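Local coordinates for aac(6')-Ii (Enterococcus faecium, PDB 1N71), which acetylates the 6'-amino group of aminoglycoside antibiotics with acetyl-coenzyme A as donor, thereby conferring antibiotic resistance, at the interface of chains A and B. Residues are numbered along the deposited sequence; one frame, centred on the assembly and turned at random. Chains: chain A/B, aac(6')-Ii.

Both contacts belong to the two-fold interface of the deposited pair of chains, and the centres of their C-alpha atoms lie about 11 Å apart. The connection running from strand 153-158 to strand 168-174 of chain A joins them: A:Leu158 and A:Asp168, at its two ends, serve contact 2, while A:Asn160, A:Trp164 and A:Asp165 within it serve contact 1. On chain B, strand 168-174 gives B:Ala172 to contact 2 and B:Thr174 to contact 1. Each contact pairs an apolar group, A:Trp164 or A:Leu158, with a bonded carboxylate, A:Asp165 or A:Asp168, and symmetry repeats both. The arrangement is consistent with a dimer.

Contact 1: the interface of chains A and B. Residues chain A 124, 160, 164-165; chain B 174, 176, 178-179.
The loop between strands 153-158 and 168-174 of chain A meets the C-terminal tail of chain B, with A:Trp164 lying between B:Thr174, B:Ile176, B:Arg178 and B:Pro179. B:Pro179 lays its CD over one face of the indole, toward the rim and 3.4 Å from A:Trp164 CE2, as a CH-pi contact, although the proline is poorly ordered. The methyl CG2 of B:Thr174 is 3.5 Å from A:Trp164 CH2, while the backbone O of B:Ile176 sits in plane at the ring edge. Alongside runs B:Arg178, also poorly ordered: CG anti to the backbone N (chi1 -169°) and a chain extended to NE carry the guanidinium past the indole, turned 83° from it, with NH1 3.3 Å from A:Trp164 CE3. Its NH2 forms a salt bridge with A:Asp165, gripping both carboxylate oxygens on their syn lone pairs. The bond to OD1 (2.8 Å) is the straighter and lies near the guanidinium plane; that to OD2 (2.6 Å) is shorter but bent and tilted, though the disorder makes such detail less certain. NH1 adds only a weak bond to OD1, and the planes stand 46° apart. A:Asn160 accepts within its own loop and donates across the interface. Its OD1 takes a hydrogen bond from the backbone N-H of A:Asp165, in the carbonyl plane, at 2.9 Å, helping to orient the amide. ND2 donates nearly in the amide plane to the hydroxyl OG1 of B:Thr174 at 3.0 Å.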
ATOM      1  N   ASP A 124      -9.382  -2.713  19.503  1.00 24.41           N
ATOM      2  CA  ASP A 124      -8.655  -1.482  19.201  1.00 24.53           C
ATOM      3  C   ASP A 124      -7.213  -1.860  18.901  1.00 22.94           C
ATOM      4  O   ASP A 124      -6.451  -2.200  19.810  1.00 21.44           O
ATOM      5  CB  ASP A 124      -8.689  -0.518  20.390  1.00 26.33           C
ATOM      6  CG  ASP A 124      -8.157   0.857  20.031  1.00 28.42           C
ATOM      7  OD1 ASP A 124      -7.336   0.946  19.095  1.00 26.29           O
ATOM      8  OD2 ASP A 124      -8.550   1.847  20.688  1.00 30.56           O
ATOM      9  N   ASN A 160      -8.820   0.070  11.668  1.00 17.56           N
ATOM     10  CA  ASN A 160     -10.063   0.661  11.177  1.00 16.42           C
ATOM     11  C   ASN A 160     -10.077   1.025   9.692  1.00 16.26           C
ATOM     12  O   ASN A 160     -10.816   1.916   9.278  1.00 16.80           O
ATOM     13  CB  ASN A 160     -10.371   1.913  11.999  1.00 16.21           C
ATOM     14  CG  ASN A 160     -10.203   1.683  13.486  1.00 16.83           C
ATOM     15  OD1 ASN A 160     -10.818   0.784  14.056  1.00 18.65           O
ATOM     16  ND2 ASN A 160      -9.368   2.497  14.125  1.00 16.84           N
ATOM     17  N   TRP A 164     -14.727   0.918  11.546  1.00 18.20           N
ATOM     18  CA  TRP A 164     -14.296   0.572  12.893  1.00 17.52           C
ATOM     19  C   TRP A 164     -14.046  -0.921  13.101  1.00 18.55           C
ATOM     20  O   TRP A 164     -14.899  -1.754  12.813  1.00 18.29           O
ATOM     21  CB  TRP A 164     -15.308   1.078  13.922  1.00 19.13           C
ATOM     22  CG  TRP A 164     -15.396   2.572  13.950  1.00 19.13           C
ATOM     23  CD1 TRP A 164     -16.403   3.348  13.452  1.00 19.83           C
ATOM     24  CD2 TRP A 164     -14.417   3.473  14.479  1.00 20.20           C
ATOM     25  NE1 TRP A 164     -16.111   4.681  13.639  1.00 19.94           N
ATOM     26  CE2 TRP A 164     -14.897   4.784  14.266  1.00 21.06           C
ATOM     27  CE3 TRP A 164     -13.178   3.300  15.110  1.00 20.83           C
ATOM     28  CZ2 TRP A 164     -14.180   5.917  14.664  1.00 21.77           C
ATOM     29  CZ3 TRP A 164     -12.466   4.430  15.507  1.00 22.07           C
ATOM     30  CH2 TRP A 164     -12.972   5.720  15.281  1.00 22.38           C
ATOM     31  N   ASP A 165     -12.852  -1.228  13.598  1.00 17.81           N
ATOM     32  CA  ASP A 165     -12.415  -2.585  13.898  1.00 18.68           C
ATOM     33  C   ASP A 165     -12.500  -3.595  12.758  1.00 18.39           C
ATOM     34  O   ASP A 165     -12.746  -4.780  12.983  1.00 17.06           O
ATOM     35  CB  ASP A 165     -13.154  -3.102  15.133  1.00 19.24           C
ATOM     36  CG  ASP A 165     -13.009  -2.167  16.321  1.00 20.82           C
ATOM     37  OD1 ASP A 165     -11.948  -1.510  16.443  1.00 22.62           O
ATOM     38  OD2 ASP A 165     -13.948  -2.089  17.137  1.00 23.22           O
TER
ATOM     39  N   THR B 174      -6.124   7.435  13.494  1.00 18.02           N
ATOM     40  CA  THR B 174      -7.571   7.444  13.347  1.00 21.18           C
ATOM     41  C   THR B 174      -7.898   8.889  13.688  1.00 21.54           C
ATOM     42  O   THR B 174      -7.536   9.387  14.755  1.00 21.19           O
ATOM     43  CB  THR B 174      -8.233   6.437  14.296  1.00 23.42           C
ATOM     44  OG1 THR B 174      -7.952   5.112  13.819  1.00 25.25           O
ATOM     45  CG2 THR B 174      -9.746   6.641  14.338  1.00 24.27           C
ATOM     46  N   ILE B 176     -11.018  10.553  13.909  1.00 25.02           N
ATOM     47  CA  ILE B 176     -12.270  10.944  14.543  1.00 28.17           C
ATOM     48  C   ILE B 176     -12.429  10.138  15.824  1.00 30.40           C
ATOM     49  O   ILE B 176     -11.887   9.035  15.948  1.00 28.21           O
ATOM     50  CB  ILE B 176     -13.498  10.693  13.634  1.00 27.28           C
ATOM     51  CG1 ILE B 176     -13.570   9.215  13.240  1.00 27.71           C
ATOM     52  CG2 ILE B 176     -13.421  11.575  12.401  1.00 26.75           C
ATOM     53  CD1 ILE B 176     -14.870   8.826  12.567  1.00 28.58           C
ATOM     54  N   ARG B 178     -13.675   7.685  18.729  1.00 40.52           N
ATOM     55  CA  ARG B 178     -14.235   6.341  18.669  1.00 43.89           C
ATOM     56  C   ARG B 178     -15.631   6.373  19.291  1.00 45.84           C
ATOM     57  O   ARG B 178     -15.795   6.779  20.442  1.00 46.42           O
ATOM     58  CB  ARG B 178     -13.333   5.376  19.443  1.00 44.90           C
ATOM     59  CG  ARG B 178     -13.651   3.904  19.262  1.00 47.53           C
ATOM     60  CD  ARG B 178     -12.647   3.058  20.034  1.00 49.08           C
ATOM     61  NE  ARG B 178     -12.896   1.627  19.901  1.00 50.75           N
ATOM     62  CZ  ARG B 178     -12.653   0.919  18.804  1.00 50.93           C
ATOM     63  NH1 ARG B 178     -12.146   1.503  17.729  1.00 51.85           N
ATOM     64  NH2 ARG B 178     -12.917  -0.378  18.784  1.00 52.09           N
ATOM     65  N   PRO B 179     -16.658   5.956  18.530  1.00 47.33           N
ATOM     66  CA  PRO B 179     -18.046   5.937  19.003  1.00 49.00           C
ATOM     67  C   PRO B 179     -18.205   5.257  20.359  1.00 50.06           C
ATOM     68  O   PRO B 179     -18.832   5.865  21.254  1.00 51.84           O
ATOM     69  CB  PRO B 179     -18.774   5.189  17.889  1.00 48.69           C
ATOM     70  CG  PRO B 179     -18.007   5.597  16.674  1.00 47.79           C
ATOM     71  CD  PRO B 179     -16.575   5.467  17.143  1.00 47.20           C
TER

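Contact 2: the interface of chains A and B. Residues chain A 158, 168, 170; chain B 66, 106, 108, 155, 172.
Strands 153-158 and 168-174 of chain A bring A:Leu158, A:Asp168 and A:Trp170 against strands 55-66, 106-112 and 168-174 of chain B, with a marginal contribution from B:Val155 in strand 153-158. A:Leu158 is the wedge, and its two methyls have separate jobs. CD2 lies over one face of the B:Tyr108 ring, offset toward the rim and 3.8 Å from the centroid, as a CH-pi contact; the same methyl touches B:Tyr66 CE1 at 3.4 Å. CD1 is 3.5 Å from B:Tyr108 CB, and also packs on the methyls of B:Thr106 and B:Ala172. The leucine reaches this position with CG anti to the backbone N. B:Tyr108 takes the tighter first torsion, its CG between the backbone N and the carbonyl carbon (chi1 69°), and its ring lies beneath the leucine with CE1 against the edge of B:Tyr66. A:Trp170 crosses the B:Tyr108 ring obliquely, its CH2 3.9 Å from B:Tyr108 CD2. A hydrogen bond comes from B:Tyr66, whose phenol OH donates to the carboxylate OD2 of A:Asp168 at a short 2.5 Å. The hydroxyl meets that oxygen on its anti side, 23° out of the carboxylate plane, with ring and carboxylate turned 64° from each other. A negative charge on the aspartate would probably strengthen this bond and polarise the phenol. In this GNAT-fold pair, A:Leu158 ends strand 153-158 and A:Asp168 opens strand 168-174; opposite them, B:Tyr66 closes strand 55-66 and B:Thr106 opens strand 106-112, whereas B:Tyr108 and B:Ala172 lie within their strands.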
ATOM      1  N   LEU A 158      -3.488  -2.141   9.530  1.00 13.91           N
ATOM      2  CA  LEU A 158      -4.034  -0.816   9.281  1.00 15.14           C
ATOM      3  C   LEU A 158      -5.330  -0.742  10.081  1.00 15.75           C
ATOM      4  O   LEU A 158      -6.385  -1.186   9.626  1.00 15.78           O
ATOM      5  CB  LEU A 158      -4.313  -0.628   7.793  1.00 16.29           C
ATOM      6  CG  LEU A 158      -4.873   0.735   7.389  1.00 20.78           C
ATOM      7  CD1 LEU A 158      -4.097   1.853   8.078  1.00 21.23           C
ATOM      8  CD2 LEU A 158      -4.805   0.867   5.874  1.00 22.00           C
ATOM      9  N   ASP A 168      -6.935  -3.923   7.887  1.00 16.60           N
ATOM     10  CA  ASP A 168      -6.310  -4.581   6.758  1.00 16.30           C
ATOM     11  C   ASP A 168      -5.084  -5.176   7.440  1.00 15.47           C
ATOM     12  O   ASP A 168      -4.516  -4.562   8.347  1.00 15.39           O
ATOM     13  CB  ASP A 168      -5.888  -3.586   5.666  1.00 17.82           C
ATOM     14  CG  ASP A 168      -5.477  -4.287   4.367  1.00 23.93           C
ATOM     15  OD1 ASP A 168      -5.815  -5.478   4.202  1.00 25.27           O
ATOM     16  OD2 ASP A 168      -4.832  -3.649   3.506  1.00 25.09           O
ATOM     17  N   TRP A 170      -1.303  -6.530   6.837  1.00 12.85           N
ATOM     18  CA  TRP A 170      -0.191  -6.525   5.886  1.00 13.22           C
ATOM     19  C   TRP A 170       0.753  -7.697   6.125  1.00 13.28           C
ATOM     20  O   TRP A 170       1.245  -7.890   7.235  1.00 13.13           O
ATOM     21  CB  TRP A 170       0.612  -5.224   5.994  1.00 15.90           C
ATOM     22  CG  TRP A 170       0.009  -4.046   5.301  1.00 21.95           C
ATOM     23  CD1 TRP A 170      -0.347  -3.958   3.982  1.00 24.07           C
ATOM     24  CD2 TRP A 170      -0.239  -2.753   5.869  1.00 23.11           C
ATOM     25  NE1 TRP A 170      -0.793  -2.690   3.694  1.00 26.75           N
ATOM     26  CE2 TRP A 170      -0.738  -1.930   4.834  1.00 25.19           C
ATOM     27  CE3 TRP A 170      -0.083  -2.209   7.151  1.00 24.91           C
ATOM     28  CZ2 TRP A 170      -1.084  -0.591   5.041  1.00 25.11           C
ATOM     29  CZ3 TRP A 170      -0.427  -0.874   7.359  1.00 24.60           C
ATOM     30  CH2 TRP A 170      -0.922  -0.081   6.305  1.00 26.10           C
TER
ATOM     31  N   TYR B  66      -9.530   2.514   0.863  1.00 13.06           N
ATOM     32  CA  TYR B  66     -10.445   1.512   1.397  1.00 14.49           C
ATOM     33  C   TYR B  66     -11.792   2.200   1.499  1.00 14.92           C
ATOM     34  O   TYR B  66     -12.062   2.880   2.486  1.00 15.56           O
ATOM     35  CB  TYR B  66      -9.991   1.038   2.779  1.00 16.64           C
ATOM     36  CG  TYR B  66      -8.610   0.431   2.788  1.00 18.39           C
ATOM     37  CD1 TYR B  66      -7.472   1.240   2.820  1.00 18.96           C
ATOM     38  CD2 TYR B  66      -8.439  -0.953   2.744  1.00 19.16           C
ATOM     39  CE1 TYR B  66      -6.199   0.689   2.809  1.00 18.29           C
ATOM     40  CE2 TYR B  66      -7.164  -1.519   2.734  1.00 19.56           C
ATOM     41  CZ  TYR B  66      -6.052  -0.687   2.768  1.00 18.36           C
ATOM     42  OH  TYR B  66      -4.792  -1.235   2.772  1.00 19.61           O
ATOM     43  N   THR B 106      -9.527   6.547   9.085  1.00 15.12           N
ATOM     44  CA  THR B 106      -8.092   6.359   9.250  1.00 15.08           C
ATOM     45  C   THR B 106      -7.273   6.885   8.075  1.00 14.37           C
ATOM     46  O   THR B 106      -7.667   6.748   6.918  1.00 16.73           O
ATOM     47  CB  THR B 106      -7.754   4.854   9.415  1.00 16.59           C
ATOM     48  OG1 THR B 106      -8.445   4.331  10.556  1.00 17.25           O
ATOM     49  CG2 THR B 106      -6.257   4.649   9.602  1.00 15.78           C
ATOM     50  N   TYR B 108      -3.321   6.677   6.614  1.00 12.22           N
ATOM     51  CA  TYR B 108      -2.057   5.972   6.791  1.00 13.49           C
ATOM     52  C   TYR B 108      -1.075   6.451   5.737  1.00 14.11           C
ATOM     53  O   TYR B 108      -1.455   7.127   4.783  1.00 13.45           O
ATOM     54  CB  TYR B 108      -2.235   4.458   6.673  1.00 15.31           C
ATOM     55  CG  TYR B 108      -2.573   3.992   5.278  1.00 17.88           C
ATOM     56  CD1 TYR B 108      -3.829   4.238   4.730  1.00 20.00           C
ATOM     57  CD2 TYR B 108      -1.629   3.323   4.496  1.00 19.68           C
ATOM     58  CE1 TYR B 108      -4.148   3.833   3.440  1.00 20.43           C
ATOM     59  CE2 TYR B 108      -1.935   2.914   3.196  1.00 20.29           C
ATOM     60  CZ  TYR B 108      -3.199   3.175   2.679  1.00 21.15           C
ATOM     61  OH  TYR B 108      -3.526   2.791   1.402  1.00 21.78           O
ATOM     62  N   VAL B 155       2.608   1.335  12.584  1.00 13.47           N
ATOM     63  CA  VAL B 155       1.761   0.157  12.695  1.00 13.81           C
ATOM     64  C   VAL B 155       2.259  -1.002  11.831  1.00 14.46           C
ATOM     65  O   VAL B 155       1.641  -2.066  11.779  1.00 13.54           O
ATOM     66  CB  VAL B 155       0.302   0.481  12.317  1.00 13.64           C
ATOM     67  CG1 VAL B 155      -0.326   1.360  13.397  1.00 13.93           C
ATOM     68  CG2 VAL B 155       0.249   1.194  10.969  1.00 13.03           C
ATOM     69  N   ALA B 172      -0.035   5.247  10.857  1.00 14.98           N
ATOM     70  CA  ALA B 172      -1.458   5.512  10.728  1.00 14.41           C
ATOM     71  C   ALA B 172      -2.010   6.280  11.915  1.00 15.22           C
ATOM     72  O   ALA B 172      -1.424   6.282  13.002  1.00 13.78           O
ATOM     73  CB  ALA B 172      -2.219   4.197  10.565  1.00 15.14           C
TER